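Local coordinates for protein phosphoglycerate oxidoreductase (Rhizobium etli, PDB 4HY3) that probably reduces hydroxypyruvate or glyoxylate with a nicotinamide cofactor, as an NAD-binding member of the D-2-hydroxyacid dehydrogenase family, at residues A[99-104]-A[332-337]; A[120-125]-A[346-351]; A[254-259]-A[283-288]. One frame throughout, in Å; residues are numbered along the deposited sequence.

Overall arrangement
From the N terminus, strand 99-101 opens the loop that interaction 1 closes at helix 320-338, and the neighbouring strand 122-125 opens the one that interaction 2 closes at strand 347-348. The two loops cross, since their segments alternate along the chain. Both reach the same mixed sheet, interaction 1 by laying a helix on it, interaction 2 by adding its edge strand, and both touch the second subunit; their centres are about 9 Å apart. Interaction 3, spanning only 23 intervening residues, is nested inside both larger loops. It joins two turns that lead into neighbouring strands, 261-264 and 286-289, of the parallel Rossmann-type sheet, its centre about 44 Å from that of interaction 1.

Interaction 1: residues A[99-104]-A[332-337]; sequences SILNVE and EDMDLM
Met337, a selenomethionine near the end of helix 320-338, reaches across to Ser99 and Leu101 on strand 99-101. Its CB points at the strand, and CG lies anti to the carbonyl carbon (chi1 -55°), which, with a bend at chi3 (-102°), brings SE and CE to Ser99. The selenium SE comes to 3.6 Å from Ser99 CB. The terminal CE lies 3.6 Å from both CB and OG of Ser99, and 4.3 Å from Leu101 CD2. The hydroxyl of Ser99 has its polar partner on the neighbouring strand, where OG is hydrogen-bonded to the backbone O of His122.

Two residues further on, on the same side of the strand, Leu101 spreads its two methyls between successive parts of the helix. CD2 crosses Asp333 at a slant, 4.1 Å from its CB, while CD1 lies 4.4 Å from CG of Met334, also a selenomethionine. The carboxylate of Asp333 points elsewhere, with OD2 accepting from the N of Cys346 and OD1 from the N of Met344 and of Arg345, so it gathers the turn that follows the helix. Helix segment and strand run almost antiparallel (173°), their axes 10.5 Å apart, and Met334 also touches Tyr79 and Ile81 on strand 77-82.

Between the two segments the contact is van der Waals packing without polar bonds. Cohesion here depends on the fit of methyl, selenium and methylene groups, whereas the buried polar atoms of Ser99 and Asp333 are satisfied by backbone groups beyond the two segments.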
loop_
_atom_site.group_PDB
_atom_site.type_symbol
_atom_site.label_atom_id
_atom_site.label_comp_id
_atom_site.label_asym_id
_atom_site.label_seq_id
_atom_site.Cartn_x
_atom_site.Cartn_y
_atom_site.Cartn_z
ATOM N N SER A 99 -9.165 -3.419 35.733
ATOM C CA SER A 99 -9.549 -2.393 34.780
ATOM C C SER A 99 -11.042 -2.262 34.650
ATOM O O SER A 99 -11.789 -3.171 34.969
ATOM C CB SER A 99 -8.918 -2.656 33.401
ATOM O OG SER A 99 -9.599 -1.980 32.349
ATOM N N ILE A 100 -11.454 -1.097 34.168
ATOM C CA ILE A 100 -12.819 -0.824 33.864
ATOM C C ILE A 100 -12.869 -0.620 32.374
ATOM O O ILE A 100 -12.155 0.212 31.853
ATOM C CB ILE A 100 -13.287 0.432 34.612
ATOM C CG1 ILE A 100 -13.388 0.062 36.095
ATOM C CG2 ILE A 100 -14.619 0.958 34.049
ATOM C CD1 ILE A 100 -13.657 1.209 37.051
ATOM N N LEU A 101 -13.685 -1.396 31.679
ATOM C CA LEU A 101 -13.784 -1.210 30.260
ATOM C C LEU A 101 -15.059 -0.435 29.907
ATOM O O LEU A 101 -16.168 -0.994 29.921
ATOM C CB LEU A 101 -13.674 -2.538 29.529
ATOM C CG LEU A 101 -12.364 -3.220 29.888
ATOM C CD1 LEU A 101 -12.547 -4.199 31.040
ATOM C CD2 LEU A 101 -11.706 -3.898 28.697
ATOM N N ASN A 102 -14.871 0.853 29.590
ATOM C CA ASN A 102 -15.949 1.751 29.210
ATOM C C ASN A 102 -16.405 1.326 27.849
ATOM O O ASN A 102 -15.572 1.141 26.966
ATOM C CB ASN A 102 -15.439 3.202 29.141
ATOM C CG ASN A 102 -16.563 4.239 29.199
ATOM O OD1 ASN A 102 -17.276 4.339 30.192
ATOM N ND2 ASN A 102 -16.702 5.017 28.155
ATOM N N VAL A 103 -17.720 1.167 27.695
ATOM C CA VAL A 103 -18.338 0.690 26.446
ATOM C C VAL A 103 -19.301 1.679 25.829
ATOM O O VAL A 103 -19.678 1.546 24.686
ATOM C CB VAL A 103 -19.047 -0.682 26.583
ATOM C CG1 VAL A 103 -18.019 -1.772 26.852
ATOM C CG2 VAL A 103 -20.180 -0.658 27.590
ATOM N N GLU A 104 -19.742 2.650 26.608
ATOM C CA GLU A 104 -20.284 3.834 26.002
ATOM C C GLU A 104 -19.012 4.466 25.488
ATOM O O GLU A 104 -17.995 4.424 26.176
ATOM C CB GLU A 104 -20.933 4.718 27.054
ATOM C CG GLU A 104 -22.034 5.582 26.480
ATOM C CD GLU A 104 -21.812 7.039 26.770
ATOM O OE1 GLU A 104 -20.800 7.373 27.425
ATOM O OE2 GLU A 104 -22.645 7.851 26.332
ATOM N N GLU A 332 -10.060 -9.024 23.781
ATOM C CA GLU A 332 -8.652 -8.897 23.620
ATOM C C GLU A 332 -8.021 -8.218 24.830
ATOM O O GLU A 332 -7.074 -8.736 25.428
ATOM C CB GLU A 332 -8.371 -8.174 22.332
ATOM C CG GLU A 332 -8.491 -9.095 21.133
ATOM C CD GLU A 332 -8.587 -8.312 19.844
ATOM O OE1 GLU A 332 -9.198 -7.211 19.907
ATOM O OE2 GLU A 332 -8.070 -8.786 18.790
ATOM N N ASP A 333 -8.558 -7.081 25.242
ATOM C CA ASP A 333 -7.968 -6.421 26.394
ATOM C C ASP A 333 -8.022 -7.222 27.687
ATOM O O ASP A 333 -7.089 -7.184 28.461
ATOM C CB ASP A 333 -8.443 -4.978 26.537
ATOM C CG ASP A 333 -7.624 -4.033 25.661
ATOM O OD1 ASP A 333 -6.565 -4.518 25.165
ATOM O OD2 ASP A 333 -8.014 -2.847 25.451
HETATM N N MSE A 334 -9.072 -8.002 27.898
HETATM C CA MSE A 334 -9.128 -8.823 29.105
HETATM C C MSE A 334 -8.017 -9.865 29.103
HETATM O O MSE A 334 -7.335 -10.101 30.112
HETATM C CB MSE A 334 -10.545 -9.353 29.173
HETATM C CG MSE A 334 -11.456 -8.323 29.842
HETATM SE SE MSE A 334 -13.312 -8.979 29.740
HETATM C CE MSE A 334 -13.664 -9.582 31.568
ATOM N N ASP A 335 -7.800 -10.453 27.942
ATOM C CA ASP A 335 -6.869 -11.522 27.798
ATOM C C ASP A 335 -5.436 -11.070 28.054
ATOM O O ASP A 335 -4.649 -11.827 28.682
ATOM C CB ASP A 335 -6.988 -12.072 26.405
ATOM C CG ASP A 335 -5.980 -13.125 26.128
ATOM O OD1 ASP A 335 -5.872 -14.087 26.923
ATOM O OD2 ASP A 335 -5.290 -12.991 25.102
ATOM N N LEU A 336 -5.102 -9.850 27.589
ATOM C CA LEU A 336 -3.822 -9.237 27.926
ATOM C C LEU A 336 -3.658 -9.000 29.424
ATOM O O LEU A 336 -2.610 -9.319 29.995
ATOM C CB LEU A 336 -3.555 -7.976 27.117
ATOM C CG LEU A 336 -3.284 -8.217 25.613
ATOM C CD1 LEU A 336 -3.721 -7.037 24.771
ATOM C CD2 LEU A 336 -1.850 -8.610 25.253
HETATM N N MSE A 337 -4.678 -8.486 30.088
HETATM C CA MSE A 337 -4.509 -8.160 31.484
HETATM C C MSE A 337 -4.556 -9.389 32.335
HETATM O O MSE A 337 -3.919 -9.439 33.389
HETATM C CB MSE A 337 -5.562 -7.187 31.901
HETATM C CG MSE A 337 -5.442 -6.039 30.938
HETATM SE SE MSE A 337 -6.307 -4.457 31.734
HETATM C CE MSE A 337 -7.933 -4.679 30.631
#

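Interaction 2: residues A[120-125]-A[346-351]; sequences GIHVVT and CKRAER
Thr125 and Lys347 pair as an antiparallel hydrogen-bonded couple, joining strand 122-125 to the short strand 347-348. Thr125 N donates a hydrogen bond to Lys347 O over 2.9 Å, in the carbonyl plane and on a lone pair, though bent (N-H...O 134°). Lys347 N returns a bond to Thr125 O, whose position is less certain. Two weak bonds supplement the pair: Thr125 OG1 to Lys347 O, and Ala349 N to Val123 O over 3.4 Å. Val124 CA adds a CH...O contact to the same Lys347 O, 3.0 Å away.

Beyond the backbone, Thr125 and Lys347 lie side by side, with OG1 of Thr125 3.3 Å from Lys347 CB, before the lysine chain bends at chi3 (-94°) and its end leads away. The side chains of Val124 and Cys346 form the apolar patch, CG1 of Val124 against CB and SG of the cysteine, on the side where helix 320-338 packs.

Outermost, His122 and Arg348 point the same way, ring and guanidinium planes 35° apart. Arg348 CZ stands 4.2 Å above one face of the His122 imidazole, offset toward its rim, while Gly120 O lies over the centre of the opposite face. Outside the two segments, Arg348 NH2 forms a salt bridge with OE2 of Glu350 of the second subunit, and Glu350 OE2 of this chain makes the reciprocal one with Arg348 of that subunit.

The C-terminal strand is therefore held to the sheet edge by few backbone bonds, while Arg348 and Glu350 tie it to the second subunit through the paired salt bridges.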
loop_
_atom_site.group_PDB
_atom_site.type_symbol
_atom_site.label_atom_id
_atom_site.label_comp_id
_atom_site.label_asym_id
_atom_site.label_seq_id
_atom_site.Cartn_x
_atom_site.Cartn_y
_atom_site.Cartn_z
ATOM N N GLY A 120 -3.230 1.744 39.837
ATOM C CA GLY A 120 -2.761 1.188 38.550
ATOM C C GLY A 120 -3.904 0.648 37.698
ATOM O O GLY A 120 -3.694 -0.251 36.876
ATOM N N ILE A 121 -5.107 1.199 37.905
ATOM C CA ILE A 121 -6.325 0.640 37.361
ATOM C C ILE A 121 -6.597 1.368 36.061
ATOM O O ILE A 121 -6.862 2.568 36.087
ATOM C CB ILE A 121 -7.526 0.835 38.319
ATOM C CG1 ILE A 121 -7.274 0.206 39.677
ATOM C CG2 ILE A 121 -8.805 0.223 37.783
ATOM C CD1 ILE A 121 -6.595 -1.134 39.621
ATOM N N HIS A 122 -6.528 0.643 34.943
ATOM C CA HIS A 122 -6.748 1.198 33.618
ATOM C C HIS A 122 -8.205 1.386 33.327
ATOM O O HIS A 122 -9.037 0.589 33.725
ATOM C CB HIS A 122 -6.090 0.340 32.524
ATOM C CG HIS A 122 -4.643 -0.033 32.816
ATOM N ND1 HIS A 122 -4.211 -1.318 32.862
ATOM C CD2 HIS A 122 -3.535 0.755 33.112
ATOM C CE1 HIS A 122 -2.902 -1.346 33.154
ATOM N NE2 HIS A 122 -2.486 -0.082 33.309
ATOM N N VAL A 123 -8.523 2.473 32.636
ATOM C CA VAL A 123 -9.861 2.729 32.168
ATOM C C VAL A 123 -9.714 2.780 30.686
ATOM O O VAL A 123 -8.915 3.568 30.168
ATOM C CB VAL A 123 -10.393 4.091 32.605
ATOM C CG1 VAL A 123 -11.764 4.304 31.979
ATOM C CG2 VAL A 123 -10.450 4.228 34.128
ATOM N N VAL A 124 -10.482 1.952 29.995
ATOM C CA VAL A 124 -10.297 1.751 28.580
ATOM C C VAL A 124 -11.639 2.048 27.908
ATOM O O VAL A 124 -12.690 1.946 28.551
ATOM C CB VAL A 124 -9.738 0.328 28.340
ATOM C CG1 VAL A 124 -10.784 -0.623 27.801
ATOM C CG2 VAL A 124 -8.547 0.362 27.417
ATOM N N THR A 125 -11.608 2.455 26.639
ATOM C CA THR A 125 -12.828 2.842 25.903
ATOM C C THR A 125 -12.776 2.237 24.538
ATOM O O THR A 125 -11.726 1.851 24.045
ATOM C CB THR A 125 -12.981 4.370 25.691
ATOM O OG1 THR A 125 -11.714 4.909 25.294
ATOM C CG2 THR A 125 -13.470 5.077 26.959
ATOM N N CYS A 346 -8.319 -1.103 23.264
ATOM C CA CYS A 346 -9.225 -0.005 23.515
ATOM C C CYS A 346 -8.387 1.175 23.974
ATOM O O CYS A 346 -7.263 0.984 24.427
ATOM C CB CYS A 346 -10.221 -0.400 24.612
ATOM S SG CYS A 346 -11.042 -2.023 24.461
ATOM N N LYS A 347 -8.934 2.384 23.882
ATOM C CA LYS A 347 -8.193 3.581 24.254
ATOM C C LYS A 347 -7.984 3.724 25.777
ATOM O O LYS A 347 -8.895 3.493 26.557
ATOM C CB LYS A 347 -8.868 4.823 23.677
ATOM C CG LYS A 347 -7.975 6.045 23.740
ATOM C CD LYS A 347 -8.746 7.353 23.735
ATOM C CE LYS A 347 -8.888 7.930 22.325
ATOM N NZ LYS A 347 -8.970 9.426 22.347
ATOM N N ARG A 348 -6.781 4.104 26.194
ATOM C CA ARG A 348 -6.527 4.423 27.603
ATOM C C ARG A 348 -6.890 5.886 27.915
ATOM O O ARG A 348 -6.977 6.693 26.992
ATOM C CB ARG A 348 -5.048 4.222 27.902
ATOM C CG ARG A 348 -4.813 3.653 29.266
ATOM C CD ARG A 348 -4.275 2.263 29.130
ATOM N NE ARG A 348 -2.891 2.269 29.550
ATOM C CZ ARG A 348 -1.974 1.401 29.144
ATOM N NH1 ARG A 348 -2.284 0.434 28.282
ATOM N NH2 ARG A 348 -0.739 1.506 29.612
ATOM N N ALA A 349 -7.074 6.217 29.198
ATOM C CA ALA A 349 -7.271 7.603 29.697
ATOM C C ALA A 349 -6.228 7.978 30.765
ATOM O O ALA A 349 -5.773 7.078 31.475
ATOM C CB ALA A 349 -8.645 7.725 30.295
ATOM N N GLU A 350 -5.857 9.271 30.910
ATOM C CA GLU A 350 -4.809 9.665 31.905
ATOM C C GLU A 350 -4.803 11.100 32.419
ATOM O O GLU A 350 -4.711 11.363 33.625
ATOM C CB GLU A 350 -3.365 9.415 31.388
ATOM C CG GLU A 350 -3.185 8.473 30.201
ATOM C CD GLU A 350 -3.576 9.109 28.872
ATOM O OE1 GLU A 350 -4.627 9.802 28.818
ATOM O OE2 GLU A 350 -2.827 8.907 27.881
ATOM N N ARG A 351 -4.821 12.023 31.473
ATOM C CA ARG A 351 -4.387 13.388 31.707
ATOM C C ARG A 351 -5.592 14.258 31.534
ATOM O O ARG A 351 -5.488 15.338 30.978
ATOM C CB ARG A 351 -3.391 13.762 30.611
ATOM C CG ARG A 351 -2.171 14.533 31.047
ATOM C CD ARG A 351 -0.942 13.634 31.055
ATOM N NE ARG A 351 0.251 14.414 31.375
ATOM C CZ ARG A 351 0.716 14.626 32.611
ATOM N NH1 ARG A 351 0.097 14.085 33.659
ATOM N NH2 ARG A 351 1.816 15.366 32.801
#

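Interaction 3: residues A[254-259]-A[283-288]; sequences SSMRRG and GHIVAA
Two helix-to-strand turns of the Rossmann-type NAD-binding domain meet where His284, just past helix 273-281, leans on the 254-259 turn that follows helix 250-254. A Schellman motif ends helix 273-281: Gly283, with positive phi, is its C-prime residue, bonding through N to Val280 O while His284 N reaches Ala279 O.

The His284 ring swings out with CG anti to the backbone N (chi1 -170°) and enters the curve of the opposing turn among its carbonyls. Its CE1 lies 3.5 Å from Ser254 O and 3.6 Å from Arg257 O, both approaching obliquely, and 3.8 Å from Met256 O, which sits at the ring edge. Arg258 O stands above one face, displaced toward the rim. With an alanine here the imidazole is gone, which would probably open a gap among the carbonyls of Ser254, Met256 and Arg257 and leave the Arg258 side chain freer to turn.

Arg258 folds back through a bend at chi2 (59°) and crosses the imidazole at a slant, the guanidinium turned 38° from the ring. NH1 of Arg258 lies in the ring plane at its edge, 3.5 Å from His284 CD2. Gly283 O and His284 O lie over one face of the guanidinium, so they approach it without bonding. Deeper in, SE of Met256, a selenomethionine, touches Ile285 CG2 at 3.8 Å, and Ile285 also packs on Leu276, Ala279 and Val280 of helix 273-281.

The two turns lead into the adjacent parallel strands 261-264 and 286-289, which helix 273-281 connects: the beta-alpha-beta crossover from which Rossmann-type sheets are built.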
loop_
_atom_site.group_PDB
_atom_site.type_symbol
_atom_site.label_atom_id
_atom_site.label_comp_id
_atom_site.label_asym_id
_atom_site.label_seq_id
_atom_site.Cartn_x
_atom_site.Cartn_y
_atom_site.Cartn_z
ATOM N N SER A 254 -16.856 31.287 2.640
ATOM C CA SER A 254 -16.355 32.079 1.509
ATOM C C SER A 254 -14.850 31.864 1.243
ATOM O O SER A 254 -14.410 31.848 0.099
ATOM C CB SER A 254 -16.619 33.566 1.771
ATOM O OG SER A 254 -16.263 33.932 3.112
ATOM N N SER A 255 -14.066 31.695 2.303
ATOM C CA SER A 255 -12.633 31.474 2.175
ATOM C C SER A 255 -12.260 30.269 1.292
ATOM O O SER A 255 -11.081 30.050 1.001
ATOM C CB SER A 255 -12.034 31.314 3.574
ATOM O OG SER A 255 -10.933 30.420 3.575
HETATM N N MSE A 256 -13.264 29.495 0.883
HETATM C CA MSE A 256 -13.049 28.201 0.226
HETATM C C MSE A 256 -12.820 28.357 -1.260
HETATM O O MSE A 256 -12.840 29.465 -1.780
HETATM C CB MSE A 256 -14.248 27.270 0.537
HETATM C CG MSE A 256 -14.019 26.386 1.784
HETATM SE SE MSE A 256 -15.607 25.421 2.509
HETATM C CE MSE A 256 -15.121 25.373 4.420
ATOM N N ARG A 257 -12.559 27.242 -1.948
ATOM C CA ARG A 257 -12.571 27.199 -3.407
ATOM C C ARG A 257 -13.994 27.157 -3.871
ATOM O O ARG A 257 -14.907 26.969 -3.072
ATOM C CB ARG A 257 -11.873 25.961 -3.927
ATOM C CG ARG A 257 -10.438 26.174 -4.317
ATOM C CD ARG A 257 -9.828 24.848 -4.693
ATOM N NE ARG A 257 -8.383 24.898 -4.556
ATOM C CZ ARG A 257 -7.583 23.839 -4.631
ATOM N NH1 ARG A 257 -8.096 22.631 -4.828
ATOM N NH2 ARG A 257 -6.266 23.988 -4.512
ATOM N N ARG A 258 -14.173 27.289 -5.179
ATOM C CA ARG A 258 -15.480 27.566 -5.756
ATOM C C ARG A 258 -16.429 26.395 -5.552
ATOM O O ARG A 258 -17.212 26.419 -4.599
ATOM C CB ARG A 258 -15.339 27.990 -7.225
ATOM C CG ARG A 258 -16.628 28.281 -7.980
ATOM C CD ARG A 258 -17.506 29.374 -7.390
ATOM N NE ARG A 258 -18.771 29.383 -8.140
ATOM C CZ ARG A 258 -19.951 29.811 -7.690
ATOM N NH1 ARG A 258 -20.072 30.312 -6.456
ATOM N NH2 ARG A 258 -21.017 29.737 -8.488
ATOM N N GLY A 259 -16.355 25.369 -6.400
ATOM C CA GLY A 259 -17.231 24.206 -6.230
ATOM C C GLY A 259 -16.679 23.269 -5.169
ATOM O O GLY A 259 -16.281 22.146 -5.455
ATOM N N GLY A 283 -24.867 28.900 -3.670
ATOM C CA GLY A 283 -24.332 27.987 -4.650
ATOM C C GLY A 283 -22.837 28.107 -4.711
ATOM O O GLY A 283 -22.251 27.784 -5.740
ATOM N N HIS A 284 -22.221 28.572 -3.621
ATOM C CA HIS A 284 -20.763 28.642 -3.586
ATOM C C HIS A 284 -20.219 27.257 -3.513
ATOM O O HIS A 284 -19.770 26.728 -4.536
ATOM C CB HIS A 284 -20.216 29.497 -2.443
ATOM C CG HIS A 284 -18.727 29.753 -2.548
ATOM N ND1 HIS A 284 -17.900 29.667 -1.491
ATOM C CD2 HIS A 284 -17.926 30.101 -3.644
ATOM C CE1 HIS A 284 -16.626 29.952 -1.877
ATOM N NE2 HIS A 284 -16.644 30.213 -3.194
ATOM N N ILE A 285 -20.277 26.672 -2.310
ATOM C CA ILE A 285 -19.867 25.293 -2.051
ATOM C C ILE A 285 -21.053 24.352 -2.168
ATOM O O ILE A 285 -22.216 24.778 -2.197
ATOM C CB ILE A 285 -19.250 25.097 -0.642
ATOM C CG1 ILE A 285 -20.052 25.825 0.440
ATOM C CG2 ILE A 285 -17.813 25.570 -0.597
ATOM C CD1 ILE A 285 -21.113 24.982 1.121
ATOM N N VAL A 286 -20.730 23.062 -2.212
ATOM C CA VAL A 286 -21.710 21.981 -2.109
ATOM C C VAL A 286 -21.441 21.175 -0.812
ATOM O O VAL A 286 -20.307 21.143 -0.326
ATOM C CB VAL A 286 -21.658 21.136 -3.397
ATOM C CG1 VAL A 286 -20.568 20.064 -3.327
ATOM C CG2 VAL A 286 -23.033 20.576 -3.729
ATOM N N ALA A 287 -22.457 20.555 -0.223
ATOM C CA ALA A 287 -22.241 19.926 1.108
ATOM C C ALA A 287 -23.061 18.662 1.540
ATOM O O ALA A 287 -24.040 18.276 0.914
ATOM C CB ALA A 287 -22.290 20.991 2.199
ATOM N N ALA A 288 -22.609 18.015 2.614
ATOM C CA ALA A 288 -23.327 16.902 3.247
ATOM C C ALA A 288 -22.904 16.809 4.684
ATOM O O ALA A 288 -21.717 16.789 4.968
ATOM C CB ALA A 288 -23.022 15.585 2.567
#